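Protein PML (PDB 6IMQ) scaffolds PML nuclear bodies, whose biogenesis it regulates through oligomerization of its zinc-binding B1-box, a step also tied to leukemogenesis. Local coordinates at the interface of chains A and B. Sequence-based numbering; all coordinates share one arbitrary frame. Chains: chain A/B, Protein PML.

Contact 1: the interface of chains A and B. Residues chain A 7, 9-10, 19, 29, 49; chain B 22, 24, 45, 47.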
loop_
_atom_site.group_PDB
_atom_site.type_symbol
_atom_site.label_atom_id
_atom_site.label_comp_id
_atom_site.label_asym_id
_atom_site.label_seq_id
_atom_site.Cartn_x
_atom_site.Cartn_y
_atom_site.Cartn_z
ATOM N N ASP A 7 -3.743 5.714 5.616
ATOM C CA ASP A 7 -4.907 5.551 6.467
ATOM C C ASP A 7 -4.815 4.239 7.234
ATOM O O ASP A 7 -4.041 3.340 6.879
ATOM C CB ASP A 7 -6.190 5.594 5.631
ATOM C CG ASP A 7 -7.413 5.967 6.449
ATOM O OD1 ASP A 7 -7.551 5.489 7.596
ATOM O OD2 ASP A 7 -8.239 6.751 5.934
ATOM N N GLN A 9 -7.249 2.212 7.302
ATOM C CA GLN A 9 -8.016 1.301 6.473
ATOM C C GLN A 9 -7.706 1.557 5.010
ATOM O O GLN A 9 -7.499 2.701 4.595
ATOM C CB GLN A 9 -9.512 1.462 6.739
ATOM C CG GLN A 9 -10.104 0.269 7.462
ATOM C CD GLN A 9 -11.433 0.562 8.120
ATOM O OE1 GLN A 9 -12.121 1.523 7.773
ATOM N NE2 GLN A 9 -11.811 -0.280 9.076
ATOM N N ALA A 10 -7.641 0.476 4.246
ATOM C CA ALA A 10 -7.361 0.550 2.821
ATOM C C ALA A 10 -8.672 0.810 2.092
ATOM O O ALA A 10 -9.587 -0.022 2.141
ATOM C CB ALA A 10 -6.718 -0.744 2.330
ATOM N N ALA A 19 -10.660 -1.340 -0.236
ATOM C CA ALA A 19 -9.735 -1.595 -1.334
ATOM C C ALA A 19 -9.275 -3.047 -1.380
ATOM O O ALA A 19 -9.213 -3.737 -0.360
ATOM C CB ALA A 19 -8.498 -0.699 -1.227
ATOM N N LEU A 29 -4.891 2.690 -4.822
ATOM C CA LEU A 29 -5.674 1.611 -4.250
ATOM C C LEU A 29 -7.025 1.540 -4.948
ATOM O O LEU A 29 -7.698 2.563 -5.102
ATOM C CB LEU A 29 -5.886 1.860 -2.764
ATOM C CG LEU A 29 -4.642 1.875 -1.886
ATOM C CD1 LEU A 29 -4.971 2.573 -0.592
ATOM C CD2 LEU A 29 -4.196 0.459 -1.702
ATOM N N LEU A 49 -3.935 -6.603 -2.272
ATOM C CA LEU A 49 -3.372 -6.004 -1.071
ATOM C C LEU A 49 -2.891 -7.038 -0.065
ATOM O O LEU A 49 -1.956 -6.762 0.696
ATOM C CB LEU A 49 -4.425 -5.129 -0.407
ATOM C CG LEU A 49 -4.689 -3.726 -0.929
ATOM C CD1 LEU A 49 -5.693 -3.063 -0.012
ATOM C CD2 LEU A 49 -3.384 -2.964 -0.942
ATOM N N TRP B 22 3.591 0.164 3.777
ATOM C CA TRP B 22 2.720 0.520 4.884
ATOM C C TRP B 22 1.825 -0.679 5.129
ATOM O O TRP B 22 1.198 -1.192 4.194
ATOM C CB TRP B 22 1.895 1.761 4.570
ATOM C CG TRP B 22 0.801 2.053 5.559
ATOM C CD1 TRP B 22 -0.534 1.856 5.375
ATOM C CD2 TRP B 22 0.945 2.611 6.872
ATOM N NE1 TRP B 22 -1.234 2.258 6.488
ATOM C CE2 TRP B 22 -0.348 2.728 7.421
ATOM C CE3 TRP B 22 2.040 3.027 7.633
ATOM C CZ2 TRP B 22 -0.573 3.233 8.698
ATOM C CZ3 TRP B 22 1.813 3.532 8.900
ATOM C CH2 TRP B 22 0.518 3.633 9.419
ATOM N N PHE B 24 -1.522 -1.996 6.847
ATOM C CA PHE B 24 -2.770 -1.447 7.359
ATOM C C PHE B 24 -3.160 -2.044 8.708
ATOM O O PHE B 24 -3.840 -1.378 9.496
ATOM C CB PHE B 24 -3.886 -1.669 6.337
ATOM C CG PHE B 24 -3.728 -0.861 5.092
ATOM C CD1 PHE B 24 -3.920 0.505 5.125
ATOM C CD2 PHE B 24 -3.386 -1.455 3.887
ATOM C CE1 PHE B 24 -3.779 1.269 3.993
ATOM C CE2 PHE B 24 -3.245 -0.696 2.745
ATOM C CZ PHE B 24 -3.441 0.674 2.800
ATOM N N GLU B 45 -3.101 -7.042 5.258
ATOM C CA GLU B 45 -3.232 -6.081 4.172
ATOM C C GLU B 45 -2.150 -5.020 4.300
ATOM O O GLU B 45 -1.969 -4.426 5.368
ATOM C CB GLU B 45 -4.604 -5.416 4.205
ATOM C CG GLU B 45 -5.676 -6.073 3.377
ATOM C CD GLU B 45 -6.891 -5.174 3.232
ATOM O OE1 GLU B 45 -7.470 -4.771 4.266
ATOM O OE2 GLU B 45 -7.253 -4.849 2.083
ATOM N N ARG B 47 0.462 -2.135 1.661
ATOM C CA ARG B 47 0.614 -1.561 0.343
ATOM C C ARG B 47 1.979 -0.925 0.152
ATOM O O ARG B 47 2.589 -0.433 1.111
ATOM C CB ARG B 47 -0.466 -0.504 0.083
ATOM C CG ARG B 47 -0.254 0.790 0.831
ATOM C CD ARG B 47 -0.781 1.870 -0.074
ATOM N NE ARG B 47 -1.092 3.138 0.549
ATOM C CZ ARG B 47 -0.455 4.264 0.255
ATOM N NH1 ARG B 47 0.536 4.265 -0.629
ATOM N NH2 ARG B 47 -0.812 5.390 0.845
HETATM O O HOH W 1 -7.459 -2.539 5.423
#
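A:Ala10 lays its methyl CB over one face of the B:Phe24 ring, 3.6 Å from the centroid, where two copies of the B1-box, a zinc-binding B-box finger of the TRIM family, meet. B:Trp22 of the same chain turns the CD1 edge of its indole to the opposite face, and the phenyl is held between an indole edge and a methyl. With CG anti to the carbonyl carbon (chi1 -69°), B:Phe24 reaches across to chain A and sets its rim against the backbone oxygen of A:Asp7, in the ring plane, CD1 to O 3.3 Å. The same oxygen accepts a hydrogen bond from the indole nitrogen B:Trp22 NE1 at 3.0 Å, tilted 27° from the carbonyl plane, although A:Asp7 is poorly ordered. A:Leu29 points tip to tip at B:Phe24 and crosses the B:Arg47 chain at about a right angle, CD2 to CD 4.0 Å. An alanine in place of B:Phe24 would probably open a gap between A:Ala10 and B:Trp22 and leave the indole freer to turn. A:Leu49 runs beside B:Arg47, pointing the same way. Its CD1 branch faces the carboxylate of B:Glu45, a poorly ordered side chain whose OE1 is linked through water to A:Ala10 N.

Contact 2: the interface of chains A and B. Residues chain A 22, 24, 47, 49; chain B 24, 35, 39, 46-48.
B:Pro48 packs its ring over the five-membered ring of the A:Trp22 indole, CD 3.6 Å from the centroid in a CH-pi contact. The two side chains slide past each other in opposite directions. A:Trp22 has CG anti to the backbone N (chi1 171°), which presents the indole to the proline; B:Pro48 CG lies 3.3 Å from CD1. A:Phe24 closes this tight part, crossing the proline at about a right angle with CE1 3.3 Å from CG, while its own ring face rests on A:Trp22 CD1. B:Arg47 crosses the six-membered end obliquely, CD 3.8 Å from A:Trp22 CZ3, the guanidinium passing the rim with its plane 18° from the indole's. Its NH1 donates to B:Pro48 O, on a lone pair at 3.0 Å, which probably helps hold the arginine end there. The opposite side is looser and includes a bridging water, which joins A:Leu49 O to B:Gln39 NE2. B:Ala46 N donates to that same oxygen at 3.3 Å. A:Arg47 passes alongside B:Pro48, NH1 to CD 3.6 Å, and meets B:Gln39 tip to tip, guanidinium and amide planes 66° apart. In the fold, strand 46-48 of chain B faces strand 21-23 and the C-terminal tail of chain A, with helix 32-41 of chain B at the margin.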
loop_
_atom_site.group_PDB
_atom_site.type_symbol
_atom_site.label_atom_id
_atom_site.label_comp_id
_atom_site.label_asym_id
_atom_site.label_seq_id
_atom_site.Cartn_x
_atom_site.Cartn_y
_atom_site.Cartn_z
ATOM N N TRP A 22 -3.521 -2.874 -5.471
ATOM C CA TRP A 22 -2.622 -1.738 -5.642
ATOM C C TRP A 22 -2.009 -1.792 -7.032
ATOM O O TRP A 22 -1.414 -2.809 -7.398
ATOM C CB TRP A 22 -1.498 -1.763 -4.605
ATOM C CG TRP A 22 -0.421 -0.752 -4.836
ATOM C CD1 TRP A 22 0.796 -0.971 -5.412
ATOM C CD2 TRP A 22 -0.460 0.639 -4.487
ATOM N NE1 TRP A 22 1.521 0.203 -5.440
ATOM C CE2 TRP A 22 0.769 1.202 -4.883
ATOM C CE3 TRP A 22 -1.419 1.460 -3.888
ATOM C CZ2 TRP A 22 1.063 2.550 -4.691
ATOM C CZ3 TRP A 22 -1.120 2.796 -3.699
ATOM C CH2 TRP A 22 0.110 3.327 -4.099
ATOM N N PHE A 24 0.921 -0.458 -9.424
ATOM C CA PHE A 24 2.215 0.198 -9.287
ATOM C C PHE A 24 2.384 1.370 -10.239
ATOM O O PHE A 24 3.162 2.288 -9.952
ATOM C CB PHE A 24 3.337 -0.804 -9.523
ATOM C CG PHE A 24 3.541 -1.745 -8.396
ATOM C CD1 PHE A 24 4.231 -1.339 -7.272
ATOM C CD2 PHE A 24 3.025 -3.026 -8.442
ATOM C CE1 PHE A 24 4.427 -2.201 -6.222
ATOM C CE2 PHE A 24 3.210 -3.888 -7.390
ATOM C CZ PHE A 24 3.908 -3.474 -6.276
ATOM N N ARG A 47 -1.082 -5.821 -7.853
ATOM C CA ARG A 47 -1.125 -6.955 -6.939
ATOM C C ARG A 47 -2.302 -6.782 -6.007
ATOM O O ARG A 47 -2.726 -5.640 -5.754
ATOM C CB ARG A 47 0.163 -7.048 -6.108
ATOM C CG ARG A 47 0.458 -5.702 -5.454
ATOM C CD ARG A 47 1.695 -5.699 -4.586
ATOM N NE ARG A 47 1.690 -6.661 -3.492
ATOM C CZ ARG A 47 1.467 -6.357 -2.219
ATOM N NH1 ARG A 47 1.205 -5.110 -1.850
ATOM N NH2 ARG A 47 1.514 -7.318 -1.311
ATOM N N LEU A 49 -3.935 -6.603 -2.272
ATOM C CA LEU A 49 -3.372 -6.004 -1.071
ATOM C C LEU A 49 -2.891 -7.038 -0.065
ATOM O O LEU A 49 -1.956 -6.762 0.696
ATOM C CB LEU A 49 -4.425 -5.129 -0.407
ATOM C CG LEU A 49 -4.689 -3.726 -0.929
ATOM C CD1 LEU A 49 -5.693 -3.063 -0.012
ATOM C CD2 LEU A 49 -3.384 -2.964 -0.942
ATOM N N PHE B 24 -1.522 -1.996 6.847
ATOM C CA PHE B 24 -2.770 -1.447 7.359
ATOM C C PHE B 24 -3.160 -2.044 8.708
ATOM O O PHE B 24 -3.840 -1.378 9.496
ATOM C CB PHE B 24 -3.886 -1.669 6.337
ATOM C CG PHE B 24 -3.728 -0.861 5.092
ATOM C CD1 PHE B 24 -3.920 0.505 5.125
ATOM C CD2 PHE B 24 -3.386 -1.455 3.887
ATOM C CE1 PHE B 24 -3.779 1.269 3.993
ATOM C CE2 PHE B 24 -3.245 -0.696 2.745
ATOM C CZ PHE B 24 -3.441 0.674 2.800
ATOM N N PHE B 35 9.820 -5.796 5.053
ATOM C CA PHE B 35 8.488 -6.128 4.576
ATOM C C PHE B 35 8.407 -7.575 4.097
ATOM O O PHE B 35 7.413 -8.253 4.369
ATOM C CB PHE B 35 8.068 -5.188 3.463
ATOM C CG PHE B 35 6.694 -5.450 2.971
ATOM C CD1 PHE B 35 5.610 -5.272 3.805
ATOM C CD2 PHE B 35 6.487 -5.901 1.690
ATOM C CE1 PHE B 35 4.336 -5.519 3.361
ATOM C CE2 PHE B 35 5.221 -6.153 1.234
ATOM C CZ PHE B 35 4.135 -5.954 2.070
ATOM N N GLN B 39 5.726 -10.369 5.404
ATOM C CA GLN B 39 4.811 -11.145 4.569
ATOM C C GLN B 39 4.960 -12.650 4.794
ATOM O O GLN B 39 4.010 -13.410 4.559
ATOM C CB GLN B 39 5.034 -10.838 3.083
ATOM C CG GLN B 39 4.930 -9.382 2.688
ATOM C CD GLN B 39 3.545 -8.820 2.920
ATOM O OE1 GLN B 39 3.248 -8.303 3.996
ATOM N NE2 GLN B 39 2.689 -8.906 1.906
ATOM N N ALA B 46 -1.445 -4.761 3.207
ATOM C CA ALA B 46 -0.384 -3.764 3.209
ATOM C C ALA B 46 -0.233 -3.252 1.793
ATOM O O ALA B 46 -0.715 -3.867 0.833
ATOM C CB ALA B 46 0.938 -4.337 3.730
ATOM N N ARG B 47 0.462 -2.135 1.661
ATOM C CA ARG B 47 0.614 -1.561 0.343
ATOM C C ARG B 47 1.979 -0.925 0.152
ATOM O O ARG B 47 2.589 -0.433 1.111
ATOM C CB ARG B 47 -0.466 -0.504 0.083
ATOM C CG ARG B 47 -0.254 0.790 0.831
ATOM C CD ARG B 47 -0.781 1.870 -0.074
ATOM N NE ARG B 47 -1.092 3.138 0.549
ATOM C CZ ARG B 47 -0.455 4.264 0.255
ATOM N NH1 ARG B 47 0.536 4.265 -0.629
ATOM N NH2 ARG B 47 -0.812 5.390 0.845
ATOM N N PRO B 48 2.467 -0.904 -1.085
ATOM C CA PRO B 48 3.611 -0.048 -1.404
ATOM C C PRO B 48 3.265 1.403 -1.128
ATOM O O PRO B 48 2.106 1.813 -1.200
ATOM C CB PRO B 48 3.848 -0.298 -2.899
ATOM C CG PRO B 48 3.156 -1.629 -3.184
ATOM C CD PRO B 48 1.960 -1.625 -2.268
HETATM O O HOH W 2 0.085 -7.656 2.089
#

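Contact 3: the interface of chains A and B. Residues chain A 4-6, 22, 27, 29; chain B 47, 49-50.
Strand 4-7 of chain A, with strands 21-23 and 28-30 and the loop at A:Glu27, meets strand 46-48 and the C-terminal residues of chain B. A:Gln4 carries most of the polar contact. Its CG sits between the backbone N and the carbonyl carbon (chi1 65°), and the chain then extends to bring the amide against B:Ala50. There it pairs with the backbone in both directions. OE1 accepts from B:Ala50 N on a lone pair at 2.8 Å. NE2 donates to B:Ala50 O at 2.8 Å, with that oxygen in the amide plane. Two opposed bonds fix the rotation of the amide and tell its oxygen from its nitrogen. B:Arg47 comes at A:Gln4 tip to tip, the amide and guanidinium planes 33° apart, and gives OE1 a second donor. Close by, the backbone oxygen of A:Ile5 lies at the guanidinium edge, in plane, 3.4 Å from B:Arg47 NH2. Outside the polar cluster, A:Val6 CG1 touches B:Leu49 CD2 at 3.9 Å. A:Glu27 OE1, a carboxylate oxygen, lies 3.6 Å from B:Ala50 CA. The same arginine still leans on A:Trp22 and A:Leu29. B:Arg47 NH1 reaches A:Gln4 OE1 at 3.2 Å, nearly in line with the amide C=O (161° at the oxygen).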
loop_
_atom_site.group_PDB
_atom_site.type_symbol
_atom_site.label_atom_id
_atom_site.label_comp_id
_atom_site.label_asym_id
_atom_site.label_seq_id
_atom_site.Cartn_x
_atom_site.Cartn_y
_atom_site.Cartn_z
ATOM N N GLN A 4 3.127 11.736 1.602
ATOM C CA GLN A 4 1.824 11.167 1.300
ATOM C C GLN A 4 1.082 10.855 2.586
ATOM O O GLN A 4 1.663 10.834 3.675
ATOM C CB GLN A 4 1.957 9.924 0.414
ATOM C CG GLN A 4 2.668 8.737 1.031
ATOM C CD GLN A 4 3.121 7.730 -0.024
ATOM O OE1 GLN A 4 2.341 6.880 -0.462
ATOM N NE2 GLN A 4 4.375 7.844 -0.457
ATOM N N ILE A 5 -0.220 10.645 2.444
ATOM C CA ILE A 5 -1.096 10.303 3.554
ATOM C C ILE A 5 -1.382 8.811 3.497
ATOM O O ILE A 5 -1.634 8.253 2.421
ATOM C CB ILE A 5 -2.405 11.113 3.508
ATOM C CG1 ILE A 5 -2.139 12.596 3.787
ATOM C CG2 ILE A 5 -3.409 10.550 4.510
ATOM C CD1 ILE A 5 -1.317 13.296 2.733
ATOM N N VAL A 6 -1.345 8.162 4.653
ATOM C CA VAL A 6 -1.742 6.767 4.776
ATOM C C VAL A 6 -2.877 6.705 5.786
ATOM O O VAL A 6 -2.997 7.561 6.673
ATOM C CB VAL A 6 -0.563 5.861 5.188
ATOM C CG1 VAL A 6 0.511 5.882 4.104
ATOM C CG2 VAL A 6 -0.009 6.291 6.515
ATOM N N TRP A 22 -3.521 -2.874 -5.471
ATOM C CA TRP A 22 -2.622 -1.738 -5.642
ATOM C C TRP A 22 -2.009 -1.792 -7.032
ATOM O O TRP A 22 -1.414 -2.809 -7.398
ATOM C CB TRP A 22 -1.498 -1.763 -4.605
ATOM C CG TRP A 22 -0.421 -0.752 -4.836
ATOM C CD1 TRP A 22 0.796 -0.971 -5.412
ATOM C CD2 TRP A 22 -0.460 0.639 -4.487
ATOM N NE1 TRP A 22 1.521 0.203 -5.440
ATOM C CE2 TRP A 22 0.769 1.202 -4.883
ATOM C CE3 TRP A 22 -1.419 1.460 -3.888
ATOM C CZ2 TRP A 22 1.063 2.550 -4.691
ATOM C CZ3 TRP A 22 -1.120 2.796 -3.699
ATOM C CH2 TRP A 22 0.110 3.327 -4.099
ATOM N N GLU A 27 -0.269 3.956 -9.060
ATOM C CA GLU A 27 -0.009 4.271 -7.651
ATOM C C GLU A 27 -1.327 4.583 -6.947
ATOM O O GLU A 27 -1.551 5.673 -6.410
ATOM C CB GLU A 27 0.982 5.433 -7.502
ATOM C CG GLU A 27 2.205 5.343 -8.406
ATOM C CD GLU A 27 3.510 5.157 -7.641
ATOM O OE1 GLU A 27 4.129 6.166 -7.234
ATOM O OE2 GLU A 27 3.921 3.992 -7.456
ATOM N N LEU A 29 -4.891 2.690 -4.822
ATOM C CA LEU A 29 -5.674 1.611 -4.250
ATOM C C LEU A 29 -7.025 1.540 -4.948
ATOM O O LEU A 29 -7.698 2.563 -5.102
ATOM C CB LEU A 29 -5.886 1.860 -2.764
ATOM C CG LEU A 29 -4.642 1.875 -1.886
ATOM C CD1 LEU A 29 -4.971 2.573 -0.592
ATOM C CD2 LEU A 29 -4.196 0.459 -1.702
ATOM N N ARG B 47 0.462 -2.135 1.661
ATOM C CA ARG B 47 0.614 -1.561 0.343
ATOM C C ARG B 47 1.979 -0.925 0.152
ATOM O O ARG B 47 2.589 -0.433 1.111
ATOM C CB ARG B 47 -0.466 -0.504 0.083
ATOM C CG ARG B 47 -0.254 0.790 0.831
ATOM C CD ARG B 47 -0.781 1.870 -0.074
ATOM N NE ARG B 47 -1.092 3.138 0.549
ATOM C CZ ARG B 47 -0.455 4.264 0.255
ATOM N NH1 ARG B 47 0.536 4.265 -0.629
ATOM N NH2 ARG B 47 -0.812 5.390 0.845
ATOM N N LEU B 49 4.284 2.177 -0.783
ATOM C CA LEU B 49 4.143 3.619 -0.698
ATOM C C LEU B 49 4.327 4.208 -2.090
ATOM O O LEU B 49 5.121 3.703 -2.888
ATOM C CB LEU B 49 5.161 4.210 0.273
ATOM C CG LEU B 49 4.934 3.865 1.742
ATOM C CD1 LEU B 49 6.182 4.357 2.501
ATOM C CD2 LEU B 49 3.696 4.455 2.334
ATOM N N ALA B 50 3.568 5.258 -2.388
ATOM C CA ALA B 50 3.789 5.978 -3.634
ATOM C C ALA B 50 5.238 6.445 -3.681
ATOM O O ALA B 50 5.811 6.845 -2.665
ATOM C CB ALA B 50 2.832 7.164 -3.746
#

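All three contacts are neighbouring parts of one interface: the C-alpha centres of contacts 1 and 2 lie about 7 Å apart, and that of contact 3 lies about 8 Å from each. B:Arg47, on strand 46-48, takes part in every one. A:Leu49 and B:Phe24 join contacts 1 and 2, A:Leu29 joins contacts 1 and 3, and A:Trp22 joins contacts 2 and 3. The two copies of Trp22 play different parts, in keeping with an interface that is not an exact two-fold. Such asymmetry could leave surfaces of each copy to meet further copies, which might suit the B1-box multimers.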